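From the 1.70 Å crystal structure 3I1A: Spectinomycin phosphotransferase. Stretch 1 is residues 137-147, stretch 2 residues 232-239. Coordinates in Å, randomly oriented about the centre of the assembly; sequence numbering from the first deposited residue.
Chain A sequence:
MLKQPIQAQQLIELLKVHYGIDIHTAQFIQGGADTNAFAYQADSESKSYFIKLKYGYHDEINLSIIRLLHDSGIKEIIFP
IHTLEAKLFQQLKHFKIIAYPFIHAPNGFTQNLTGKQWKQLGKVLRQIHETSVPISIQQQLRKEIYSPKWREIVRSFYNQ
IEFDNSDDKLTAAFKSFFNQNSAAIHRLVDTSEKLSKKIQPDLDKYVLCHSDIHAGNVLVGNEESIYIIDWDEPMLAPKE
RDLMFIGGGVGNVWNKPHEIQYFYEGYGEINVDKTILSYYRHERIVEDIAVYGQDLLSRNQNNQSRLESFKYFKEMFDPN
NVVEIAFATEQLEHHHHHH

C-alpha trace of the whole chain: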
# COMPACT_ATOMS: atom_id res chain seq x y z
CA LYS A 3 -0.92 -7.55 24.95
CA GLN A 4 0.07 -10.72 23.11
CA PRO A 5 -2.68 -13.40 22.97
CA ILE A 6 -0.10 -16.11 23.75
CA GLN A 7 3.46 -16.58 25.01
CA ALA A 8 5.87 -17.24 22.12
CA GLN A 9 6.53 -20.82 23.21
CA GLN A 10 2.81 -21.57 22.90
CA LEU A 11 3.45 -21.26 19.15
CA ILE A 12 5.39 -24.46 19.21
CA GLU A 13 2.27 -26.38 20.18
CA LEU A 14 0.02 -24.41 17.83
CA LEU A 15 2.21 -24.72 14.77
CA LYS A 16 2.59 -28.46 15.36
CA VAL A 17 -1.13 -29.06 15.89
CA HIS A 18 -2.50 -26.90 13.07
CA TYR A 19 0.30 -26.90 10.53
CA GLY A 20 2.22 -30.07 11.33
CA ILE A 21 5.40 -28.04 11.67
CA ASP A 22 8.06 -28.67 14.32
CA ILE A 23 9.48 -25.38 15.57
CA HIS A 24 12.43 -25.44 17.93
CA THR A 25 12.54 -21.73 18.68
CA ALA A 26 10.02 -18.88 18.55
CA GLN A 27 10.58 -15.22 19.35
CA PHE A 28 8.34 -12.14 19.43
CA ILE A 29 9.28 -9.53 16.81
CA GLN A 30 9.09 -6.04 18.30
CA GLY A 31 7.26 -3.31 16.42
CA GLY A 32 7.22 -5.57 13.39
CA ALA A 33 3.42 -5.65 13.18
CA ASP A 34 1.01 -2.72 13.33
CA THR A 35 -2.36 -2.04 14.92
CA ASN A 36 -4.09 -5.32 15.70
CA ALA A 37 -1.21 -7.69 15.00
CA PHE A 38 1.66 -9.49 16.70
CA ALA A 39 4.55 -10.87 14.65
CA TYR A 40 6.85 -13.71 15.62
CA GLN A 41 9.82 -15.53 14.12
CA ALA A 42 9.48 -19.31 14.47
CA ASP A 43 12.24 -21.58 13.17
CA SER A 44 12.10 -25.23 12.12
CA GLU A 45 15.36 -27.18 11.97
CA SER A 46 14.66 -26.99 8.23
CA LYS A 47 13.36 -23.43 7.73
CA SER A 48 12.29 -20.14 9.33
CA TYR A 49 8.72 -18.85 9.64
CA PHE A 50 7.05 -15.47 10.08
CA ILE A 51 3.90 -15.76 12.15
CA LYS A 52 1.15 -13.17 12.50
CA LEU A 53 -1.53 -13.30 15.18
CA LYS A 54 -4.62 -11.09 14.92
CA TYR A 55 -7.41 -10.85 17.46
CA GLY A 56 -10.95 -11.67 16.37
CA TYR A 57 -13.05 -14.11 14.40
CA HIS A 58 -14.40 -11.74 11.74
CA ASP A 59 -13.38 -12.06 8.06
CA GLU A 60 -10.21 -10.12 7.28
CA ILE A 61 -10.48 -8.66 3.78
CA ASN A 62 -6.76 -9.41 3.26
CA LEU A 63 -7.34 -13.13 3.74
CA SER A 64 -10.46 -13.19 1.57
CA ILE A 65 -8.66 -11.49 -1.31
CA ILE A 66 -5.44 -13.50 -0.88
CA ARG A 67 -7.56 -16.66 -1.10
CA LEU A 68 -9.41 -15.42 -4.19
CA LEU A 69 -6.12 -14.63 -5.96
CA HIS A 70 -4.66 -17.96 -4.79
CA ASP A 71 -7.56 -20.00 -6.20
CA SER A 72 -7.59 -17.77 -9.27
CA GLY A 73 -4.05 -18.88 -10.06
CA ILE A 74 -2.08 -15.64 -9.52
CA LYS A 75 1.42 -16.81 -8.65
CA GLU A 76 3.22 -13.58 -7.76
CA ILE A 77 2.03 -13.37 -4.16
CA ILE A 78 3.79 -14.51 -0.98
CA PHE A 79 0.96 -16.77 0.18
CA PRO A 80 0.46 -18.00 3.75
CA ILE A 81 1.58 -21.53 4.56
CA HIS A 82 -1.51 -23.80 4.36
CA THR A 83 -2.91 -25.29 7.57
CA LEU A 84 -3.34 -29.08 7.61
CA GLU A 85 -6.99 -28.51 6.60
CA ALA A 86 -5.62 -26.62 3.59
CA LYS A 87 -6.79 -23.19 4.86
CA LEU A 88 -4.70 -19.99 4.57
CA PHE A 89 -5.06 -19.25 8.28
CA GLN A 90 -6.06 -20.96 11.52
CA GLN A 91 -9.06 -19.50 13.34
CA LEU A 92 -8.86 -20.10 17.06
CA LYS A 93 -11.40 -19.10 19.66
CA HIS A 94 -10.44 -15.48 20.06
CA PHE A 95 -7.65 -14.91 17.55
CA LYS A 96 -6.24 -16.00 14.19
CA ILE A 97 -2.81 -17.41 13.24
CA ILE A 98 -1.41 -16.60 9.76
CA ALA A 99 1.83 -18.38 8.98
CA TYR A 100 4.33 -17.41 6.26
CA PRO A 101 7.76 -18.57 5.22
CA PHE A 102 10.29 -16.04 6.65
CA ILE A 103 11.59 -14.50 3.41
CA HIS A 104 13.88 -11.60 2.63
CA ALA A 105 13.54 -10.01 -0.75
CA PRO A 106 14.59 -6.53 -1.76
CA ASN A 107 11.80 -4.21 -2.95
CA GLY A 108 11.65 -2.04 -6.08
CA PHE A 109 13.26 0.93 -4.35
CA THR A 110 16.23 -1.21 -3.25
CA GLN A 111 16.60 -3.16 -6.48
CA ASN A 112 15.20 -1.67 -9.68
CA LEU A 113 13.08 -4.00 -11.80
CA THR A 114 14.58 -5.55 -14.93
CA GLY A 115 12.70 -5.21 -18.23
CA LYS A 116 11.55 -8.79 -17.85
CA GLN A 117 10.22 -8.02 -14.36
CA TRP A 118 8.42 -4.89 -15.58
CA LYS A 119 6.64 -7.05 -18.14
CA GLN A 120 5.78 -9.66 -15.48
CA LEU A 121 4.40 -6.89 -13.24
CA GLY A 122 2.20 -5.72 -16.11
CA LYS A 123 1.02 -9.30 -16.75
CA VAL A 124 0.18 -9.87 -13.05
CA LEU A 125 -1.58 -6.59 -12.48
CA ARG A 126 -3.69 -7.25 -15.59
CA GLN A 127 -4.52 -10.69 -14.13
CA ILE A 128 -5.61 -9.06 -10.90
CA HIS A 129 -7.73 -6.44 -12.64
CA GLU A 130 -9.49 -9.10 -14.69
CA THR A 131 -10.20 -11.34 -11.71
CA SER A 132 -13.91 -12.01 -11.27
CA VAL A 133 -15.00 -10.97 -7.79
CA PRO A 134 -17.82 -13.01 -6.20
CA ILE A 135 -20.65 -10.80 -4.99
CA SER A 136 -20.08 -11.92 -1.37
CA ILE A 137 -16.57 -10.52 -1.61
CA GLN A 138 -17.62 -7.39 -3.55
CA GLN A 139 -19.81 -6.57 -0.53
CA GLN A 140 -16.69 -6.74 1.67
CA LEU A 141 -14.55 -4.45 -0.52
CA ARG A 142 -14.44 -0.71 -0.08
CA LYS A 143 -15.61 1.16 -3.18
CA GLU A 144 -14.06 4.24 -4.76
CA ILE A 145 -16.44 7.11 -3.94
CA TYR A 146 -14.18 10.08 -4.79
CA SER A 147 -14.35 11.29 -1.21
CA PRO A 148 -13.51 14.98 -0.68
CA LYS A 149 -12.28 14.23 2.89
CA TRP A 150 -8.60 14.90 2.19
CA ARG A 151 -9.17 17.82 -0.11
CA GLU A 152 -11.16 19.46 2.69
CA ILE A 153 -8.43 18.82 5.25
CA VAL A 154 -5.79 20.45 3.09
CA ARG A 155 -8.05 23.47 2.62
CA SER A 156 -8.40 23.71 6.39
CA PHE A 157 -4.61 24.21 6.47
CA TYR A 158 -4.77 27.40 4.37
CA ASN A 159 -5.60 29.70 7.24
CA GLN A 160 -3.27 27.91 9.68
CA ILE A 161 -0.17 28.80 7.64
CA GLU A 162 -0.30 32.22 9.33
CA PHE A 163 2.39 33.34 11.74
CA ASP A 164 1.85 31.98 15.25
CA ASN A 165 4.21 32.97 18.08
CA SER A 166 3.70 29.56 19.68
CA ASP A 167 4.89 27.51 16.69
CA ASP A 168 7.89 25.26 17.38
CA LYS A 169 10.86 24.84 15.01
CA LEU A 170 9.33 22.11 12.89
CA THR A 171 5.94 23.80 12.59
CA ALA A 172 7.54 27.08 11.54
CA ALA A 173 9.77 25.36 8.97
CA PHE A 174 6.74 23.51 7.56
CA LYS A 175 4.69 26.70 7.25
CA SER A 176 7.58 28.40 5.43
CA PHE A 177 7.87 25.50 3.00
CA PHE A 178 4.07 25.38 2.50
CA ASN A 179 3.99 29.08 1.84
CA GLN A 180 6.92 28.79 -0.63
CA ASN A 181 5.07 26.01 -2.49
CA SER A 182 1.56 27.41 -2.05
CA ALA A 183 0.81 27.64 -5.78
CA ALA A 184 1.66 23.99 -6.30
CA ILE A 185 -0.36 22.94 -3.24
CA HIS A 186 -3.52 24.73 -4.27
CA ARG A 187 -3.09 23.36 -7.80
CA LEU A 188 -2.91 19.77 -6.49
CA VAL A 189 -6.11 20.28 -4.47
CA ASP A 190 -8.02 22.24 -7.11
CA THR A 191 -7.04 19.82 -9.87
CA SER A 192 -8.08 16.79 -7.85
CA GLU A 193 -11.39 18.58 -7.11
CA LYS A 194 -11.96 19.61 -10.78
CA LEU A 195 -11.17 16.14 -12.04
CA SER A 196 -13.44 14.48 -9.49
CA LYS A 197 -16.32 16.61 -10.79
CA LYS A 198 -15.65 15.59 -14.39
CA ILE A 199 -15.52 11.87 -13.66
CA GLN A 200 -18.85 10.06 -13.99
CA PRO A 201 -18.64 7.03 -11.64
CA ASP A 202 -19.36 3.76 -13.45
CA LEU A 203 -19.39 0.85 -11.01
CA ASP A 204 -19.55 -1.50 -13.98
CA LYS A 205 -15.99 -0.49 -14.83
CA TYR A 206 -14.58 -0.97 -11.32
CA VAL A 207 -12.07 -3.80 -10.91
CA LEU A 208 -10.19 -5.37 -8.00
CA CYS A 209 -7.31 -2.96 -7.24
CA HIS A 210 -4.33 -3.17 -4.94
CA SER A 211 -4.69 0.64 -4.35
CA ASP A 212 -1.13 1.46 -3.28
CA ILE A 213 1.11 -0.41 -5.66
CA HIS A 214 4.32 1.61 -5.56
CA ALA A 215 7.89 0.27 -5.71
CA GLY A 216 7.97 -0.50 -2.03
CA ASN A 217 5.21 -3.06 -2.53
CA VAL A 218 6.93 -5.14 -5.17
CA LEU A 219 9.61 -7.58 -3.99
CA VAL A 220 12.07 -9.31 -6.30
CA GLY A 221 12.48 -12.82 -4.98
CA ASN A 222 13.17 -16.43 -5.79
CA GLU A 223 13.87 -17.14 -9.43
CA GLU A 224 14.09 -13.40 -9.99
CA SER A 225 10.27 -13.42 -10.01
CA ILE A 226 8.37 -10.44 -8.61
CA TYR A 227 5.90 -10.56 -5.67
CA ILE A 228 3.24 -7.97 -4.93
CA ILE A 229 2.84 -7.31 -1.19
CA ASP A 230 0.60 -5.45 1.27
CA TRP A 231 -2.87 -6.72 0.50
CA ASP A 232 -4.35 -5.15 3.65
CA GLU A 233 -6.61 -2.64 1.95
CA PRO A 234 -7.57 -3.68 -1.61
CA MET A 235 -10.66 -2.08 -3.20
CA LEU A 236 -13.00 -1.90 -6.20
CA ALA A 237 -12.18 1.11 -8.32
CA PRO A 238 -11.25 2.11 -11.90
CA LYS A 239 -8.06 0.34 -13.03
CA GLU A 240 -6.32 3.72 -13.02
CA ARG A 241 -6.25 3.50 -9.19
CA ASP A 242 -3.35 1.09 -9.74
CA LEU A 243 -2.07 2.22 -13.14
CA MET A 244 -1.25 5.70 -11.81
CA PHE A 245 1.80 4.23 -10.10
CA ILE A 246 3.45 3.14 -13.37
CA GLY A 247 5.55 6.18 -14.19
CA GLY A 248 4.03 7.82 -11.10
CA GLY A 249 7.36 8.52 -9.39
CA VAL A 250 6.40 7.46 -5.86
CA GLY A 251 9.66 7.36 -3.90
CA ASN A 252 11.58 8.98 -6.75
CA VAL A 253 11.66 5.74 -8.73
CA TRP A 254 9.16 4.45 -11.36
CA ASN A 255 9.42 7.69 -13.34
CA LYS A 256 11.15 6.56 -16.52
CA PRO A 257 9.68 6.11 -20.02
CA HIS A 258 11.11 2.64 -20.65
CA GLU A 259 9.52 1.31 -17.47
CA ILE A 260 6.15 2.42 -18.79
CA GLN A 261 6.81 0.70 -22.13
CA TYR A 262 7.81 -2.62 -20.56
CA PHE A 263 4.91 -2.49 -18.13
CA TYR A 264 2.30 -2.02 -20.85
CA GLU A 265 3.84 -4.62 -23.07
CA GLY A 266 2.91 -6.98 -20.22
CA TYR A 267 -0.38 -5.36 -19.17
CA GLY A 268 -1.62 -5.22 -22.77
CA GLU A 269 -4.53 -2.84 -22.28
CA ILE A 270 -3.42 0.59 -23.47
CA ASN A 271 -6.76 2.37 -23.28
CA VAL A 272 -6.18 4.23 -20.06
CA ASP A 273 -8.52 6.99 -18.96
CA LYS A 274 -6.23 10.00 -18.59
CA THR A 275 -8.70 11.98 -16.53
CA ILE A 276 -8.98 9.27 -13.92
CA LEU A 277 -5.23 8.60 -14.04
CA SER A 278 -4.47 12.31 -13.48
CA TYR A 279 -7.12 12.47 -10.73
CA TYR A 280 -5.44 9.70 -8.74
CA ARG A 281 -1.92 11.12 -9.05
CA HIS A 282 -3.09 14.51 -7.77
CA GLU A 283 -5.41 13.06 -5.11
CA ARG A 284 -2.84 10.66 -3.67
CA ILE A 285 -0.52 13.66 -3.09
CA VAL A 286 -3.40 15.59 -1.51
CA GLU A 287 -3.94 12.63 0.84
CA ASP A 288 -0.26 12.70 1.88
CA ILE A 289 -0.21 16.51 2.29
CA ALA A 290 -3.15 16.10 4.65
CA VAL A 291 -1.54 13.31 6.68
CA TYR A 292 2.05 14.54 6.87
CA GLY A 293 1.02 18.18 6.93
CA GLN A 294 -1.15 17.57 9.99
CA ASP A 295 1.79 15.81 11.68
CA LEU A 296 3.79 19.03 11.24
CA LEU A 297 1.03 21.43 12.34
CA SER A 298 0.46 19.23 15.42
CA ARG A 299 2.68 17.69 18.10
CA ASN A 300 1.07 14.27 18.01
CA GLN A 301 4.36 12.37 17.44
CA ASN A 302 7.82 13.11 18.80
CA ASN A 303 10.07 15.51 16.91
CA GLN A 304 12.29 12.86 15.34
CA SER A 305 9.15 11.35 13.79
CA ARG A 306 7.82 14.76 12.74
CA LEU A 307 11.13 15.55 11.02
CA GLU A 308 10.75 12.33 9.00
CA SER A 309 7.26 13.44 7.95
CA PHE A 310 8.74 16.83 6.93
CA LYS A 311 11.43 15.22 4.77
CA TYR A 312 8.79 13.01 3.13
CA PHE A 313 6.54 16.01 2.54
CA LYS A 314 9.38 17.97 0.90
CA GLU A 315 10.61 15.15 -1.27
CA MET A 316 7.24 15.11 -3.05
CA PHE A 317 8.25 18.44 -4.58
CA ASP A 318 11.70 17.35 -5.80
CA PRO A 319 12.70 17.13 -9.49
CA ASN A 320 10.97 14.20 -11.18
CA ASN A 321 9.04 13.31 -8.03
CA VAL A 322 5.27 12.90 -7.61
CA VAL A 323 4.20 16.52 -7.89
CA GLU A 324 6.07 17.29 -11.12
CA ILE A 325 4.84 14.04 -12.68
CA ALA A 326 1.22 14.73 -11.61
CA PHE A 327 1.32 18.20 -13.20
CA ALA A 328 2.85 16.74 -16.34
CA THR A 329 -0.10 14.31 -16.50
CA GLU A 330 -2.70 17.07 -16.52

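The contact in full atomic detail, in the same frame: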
# COMPACT_ATOMS: atom_id res chain seq x y z
N ILE A 137 -17.80 -11.24 -1.85
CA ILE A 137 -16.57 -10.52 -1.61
C ILE A 137 -16.69 -9.06 -2.04
O ILE A 137 -16.12 -8.19 -1.40
CB ILE A 137 -15.39 -11.21 -2.31
CG1 ILE A 137 -15.22 -12.61 -1.68
CG2 ILE A 137 -14.10 -10.37 -2.18
CD1 ILE A 137 -14.22 -13.52 -2.38
N GLN A 138 -17.44 -8.78 -3.11
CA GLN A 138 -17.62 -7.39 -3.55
C GLN A 138 -18.23 -6.58 -2.40
O GLN A 138 -17.89 -5.41 -2.20
CB GLN A 138 -18.55 -7.30 -4.76
CG GLN A 138 -17.91 -7.77 -6.07
CD GLN A 138 -18.78 -7.52 -7.29
OE1 GLN A 138 -19.40 -6.45 -7.43
NE2 GLN A 138 -18.80 -8.48 -8.22
N GLN A 139 -19.12 -7.23 -1.64
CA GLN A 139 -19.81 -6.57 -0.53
C GLN A 139 -18.85 -6.25 0.61
O GLN A 139 -19.14 -5.39 1.44
CB GLN A 139 -20.97 -7.45 -0.04
CG GLN A 139 -22.11 -7.58 -1.06
CD GLN A 139 -23.14 -8.64 -0.71
OE1 GLN A 139 -24.27 -8.61 -1.21
NE2 GLN A 139 -22.76 -9.60 0.14
N GLN A 140 -17.71 -6.94 0.64
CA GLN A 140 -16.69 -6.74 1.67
C GLN A 140 -15.61 -5.73 1.26
O GLN A 140 -14.84 -5.26 2.10
CB GLN A 140 -16.00 -8.07 1.99
CG GLN A 140 -16.95 -9.19 2.31
CD GLN A 140 -17.76 -8.94 3.56
OE1 GLN A 140 -18.51 -7.95 3.66
NE2 GLN A 140 -17.62 -9.83 4.54
N LEU A 141 -15.55 -5.40 -0.03
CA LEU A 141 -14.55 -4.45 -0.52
C LEU A 141 -15.01 -3.00 -0.47
O LEU A 141 -16.18 -2.70 -0.76
CB LEU A 141 -14.18 -4.80 -1.98
CG LEU A 141 -13.32 -6.05 -2.11
CD1 LEU A 141 -13.35 -6.55 -3.57
CD2 LEU A 141 -11.89 -5.71 -1.65
N ARG A 142 -14.11 -2.11 -0.09
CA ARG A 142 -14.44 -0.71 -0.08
C ARG A 142 -14.52 -0.29 -1.55
O ARG A 142 -13.81 -0.84 -2.42
CB ARG A 142 -13.36 0.08 0.66
CG ARG A 142 -11.98 -0.04 0.09
CD ARG A 142 -10.96 0.30 1.16
NE ARG A 142 -9.62 0.30 0.60
CZ ARG A 142 -9.05 1.36 0.04
NH1 ARG A 142 -9.72 2.50 -0.03
NH2 ARG A 142 -7.81 1.28 -0.42
N LYS A 143 -15.41 0.66 -1.83
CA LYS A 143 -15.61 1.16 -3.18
C LYS A 143 -15.07 2.57 -3.33
O LYS A 143 -15.13 3.37 -2.40
CB LYS A 143 -17.11 1.16 -3.50
CG LYS A 143 -17.64 0.00 -4.37
CD LYS A 143 -17.58 -1.34 -3.69
CE LYS A 143 -18.57 -1.46 -2.55
NZ LYS A 143 -18.54 -2.84 -2.01
N GLU A 144 -14.53 2.88 -4.51
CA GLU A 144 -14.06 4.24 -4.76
C GLU A 144 -15.31 5.13 -4.77
O GLU A 144 -16.27 4.85 -5.51
CB GLU A 144 -13.39 4.34 -6.13
CG GLU A 144 -12.92 5.75 -6.51
CD GLU A 144 -11.95 6.31 -5.49
OE1 GLU A 144 -10.82 5.78 -5.45
OE2 GLU A 144 -12.33 7.23 -4.72
N ILE A 145 -15.31 6.17 -3.94
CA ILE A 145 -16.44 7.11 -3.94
C ILE A 145 -16.01 8.57 -4.15
O ILE A 145 -16.82 9.49 -3.99
CB ILE A 145 -17.28 7.01 -2.64
CG1 ILE A 145 -16.45 7.33 -1.41
CG2 ILE A 145 -17.88 5.61 -2.53
CD1 ILE A 145 -17.29 7.35 -0.12
N TYR A 146 -14.74 8.76 -4.53
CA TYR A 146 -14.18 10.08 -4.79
C TYR A 146 -14.38 11.04 -3.63
O TYR A 146 -14.70 12.21 -3.81
CB TYR A 146 -14.78 10.63 -6.08
CG TYR A 146 -14.44 9.76 -7.27
CD1 TYR A 146 -13.18 9.81 -7.84
CD2 TYR A 146 -15.34 8.81 -7.77
CE1 TYR A 146 -12.81 8.95 -8.87
CE2 TYR A 146 -14.97 7.94 -8.82
CZ TYR A 146 -13.70 8.03 -9.35
OH TYR A 146 -13.30 7.19 -10.38
N SER A 147 -14.17 10.52 -2.43
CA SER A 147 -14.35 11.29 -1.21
C SER A 147 -13.54 12.58 -1.21
O SER A 147 -12.38 12.60 -1.61
CB SER A 147 -13.96 10.45 0.00
OG SER A 147 -13.94 11.25 1.17
N ASP A 232 -3.49 -5.50 2.51
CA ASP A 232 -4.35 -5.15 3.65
C ASP A 232 -5.57 -4.31 3.31
O ASP A 232 -6.60 -4.43 3.96
CB ASP A 232 -3.54 -4.42 4.74
CG ASP A 232 -2.63 -5.35 5.51
OD1 ASP A 232 -2.90 -6.57 5.49
OD2 ASP A 232 -1.67 -4.86 6.15
N GLU A 233 -5.47 -3.47 2.30
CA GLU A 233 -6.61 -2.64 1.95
C GLU A 233 -6.93 -2.56 0.46
O GLU A 233 -6.86 -1.48 -0.12
CB GLU A 233 -6.38 -1.23 2.50
CG GLU A 233 -6.16 -1.18 4.00
CD GLU A 233 -7.43 -0.86 4.75
OE1 GLU A 233 -8.42 -1.62 4.62
OE2 GLU A 233 -7.45 0.16 5.48
N PRO A 234 -7.25 -3.70 -0.18
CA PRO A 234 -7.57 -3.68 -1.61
C PRO A 234 -8.91 -2.96 -1.76
O PRO A 234 -9.53 -2.60 -0.76
CB PRO A 234 -7.65 -5.16 -1.97
CG PRO A 234 -8.15 -5.80 -0.70
CD PRO A 234 -7.36 -5.05 0.38
N MET A 235 -9.40 -2.79 -2.99
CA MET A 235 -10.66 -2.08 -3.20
C MET A 235 -11.20 -2.30 -4.62
O MET A 235 -10.53 -2.91 -5.45
CB MET A 235 -10.45 -0.57 -3.00
CG MET A 235 -9.68 0.11 -4.14
SD MET A 235 -9.32 1.88 -3.90
CE MET A 235 -10.98 2.55 -3.73
N LEU A 236 -12.43 -1.83 -4.86
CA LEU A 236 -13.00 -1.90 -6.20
C LEU A 236 -12.95 -0.46 -6.68
O LEU A 236 -13.46 0.44 -6.02
CB LEU A 236 -14.45 -2.41 -6.18
CG LEU A 236 -14.57 -3.88 -5.83
CD1 LEU A 236 -16.00 -4.29 -5.62
CD2 LEU A 236 -13.96 -4.68 -6.96
N ALA A 237 -12.30 -0.24 -7.82
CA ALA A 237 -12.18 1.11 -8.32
C ALA A 237 -11.73 1.00 -9.78
O ALA A 237 -11.48 -0.11 -10.26
CB ALA A 237 -11.09 1.83 -7.49
N PRO A 238 -11.69 2.12 -10.51
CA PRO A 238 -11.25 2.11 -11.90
C PRO A 238 -9.81 1.61 -11.89
O PRO A 238 -9.07 1.89 -10.94
CB PRO A 238 -11.30 3.59 -12.28
CG PRO A 238 -12.44 4.11 -11.45
CD PRO A 238 -12.16 3.46 -10.10
N LYS A 239 -9.41 0.90 -12.94
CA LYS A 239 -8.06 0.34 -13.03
C LYS A 239 -6.98 1.39 -12.83
O LYS A 239 -5.87 1.05 -12.41
CB LYS A 239 -7.86 -0.35 -14.39
CG LYS A 239 -7.96 0.58 -15.62
CD LYS A 239 -7.70 -0.23 -16.91
CE LYS A 239 -7.60 0.67 -18.15
NZ LYS A 239 -8.84 1.46 -18.44
O HOH W 1 -11.70 -3.25 1.10

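The shortest hydrogen bond between the stretches comes from a side chain: Arg 142 NH2 donates to Glu 233 O at 2.9 Å with an N-H...O angle of 162°, the carbonyl lying at the guanidinium edge, near its plane, where the N-H groups point. Arg 142 NE adds a weak bond to Pro 234 O, 3.2 Å away but bent to 125°. The guanidinium thus bonds to two carbonyls that accept no backbone N-H from the other stretch.

Two backbone bonds then fix the register. Leu 236 N donates to Arg 142 O (3.0 Å, 169°), and Glu 144 N donates to Leu 236 O (3.1 Å, 150°). Leu 236 therefore bonds to the residues before and after Lys 143, the signature of a parallel bridge, and the CA atoms of Lys 143 and Leu 236 lie 5.0 Å apart. One step back, a water extends the link, accepting from Arg 142 N and donating to Pro 234 O, both at 2.9 Å.

Apolar packing accompanies this register. Leu 141 points toward the other stretch, placing CD1 3.7 Å from Leu 236 CG and CD2 3.9 Å from Pro 234 CG. Met 235 CB covers one guanidinium face of Arg 142. Farther along, Glu 144 CB meets Ala 237 CB at 3.7 Å, and Tyr 146 OH reaches Pro 238 CG at 3.4 Å. Together the stretches bury 608 Å².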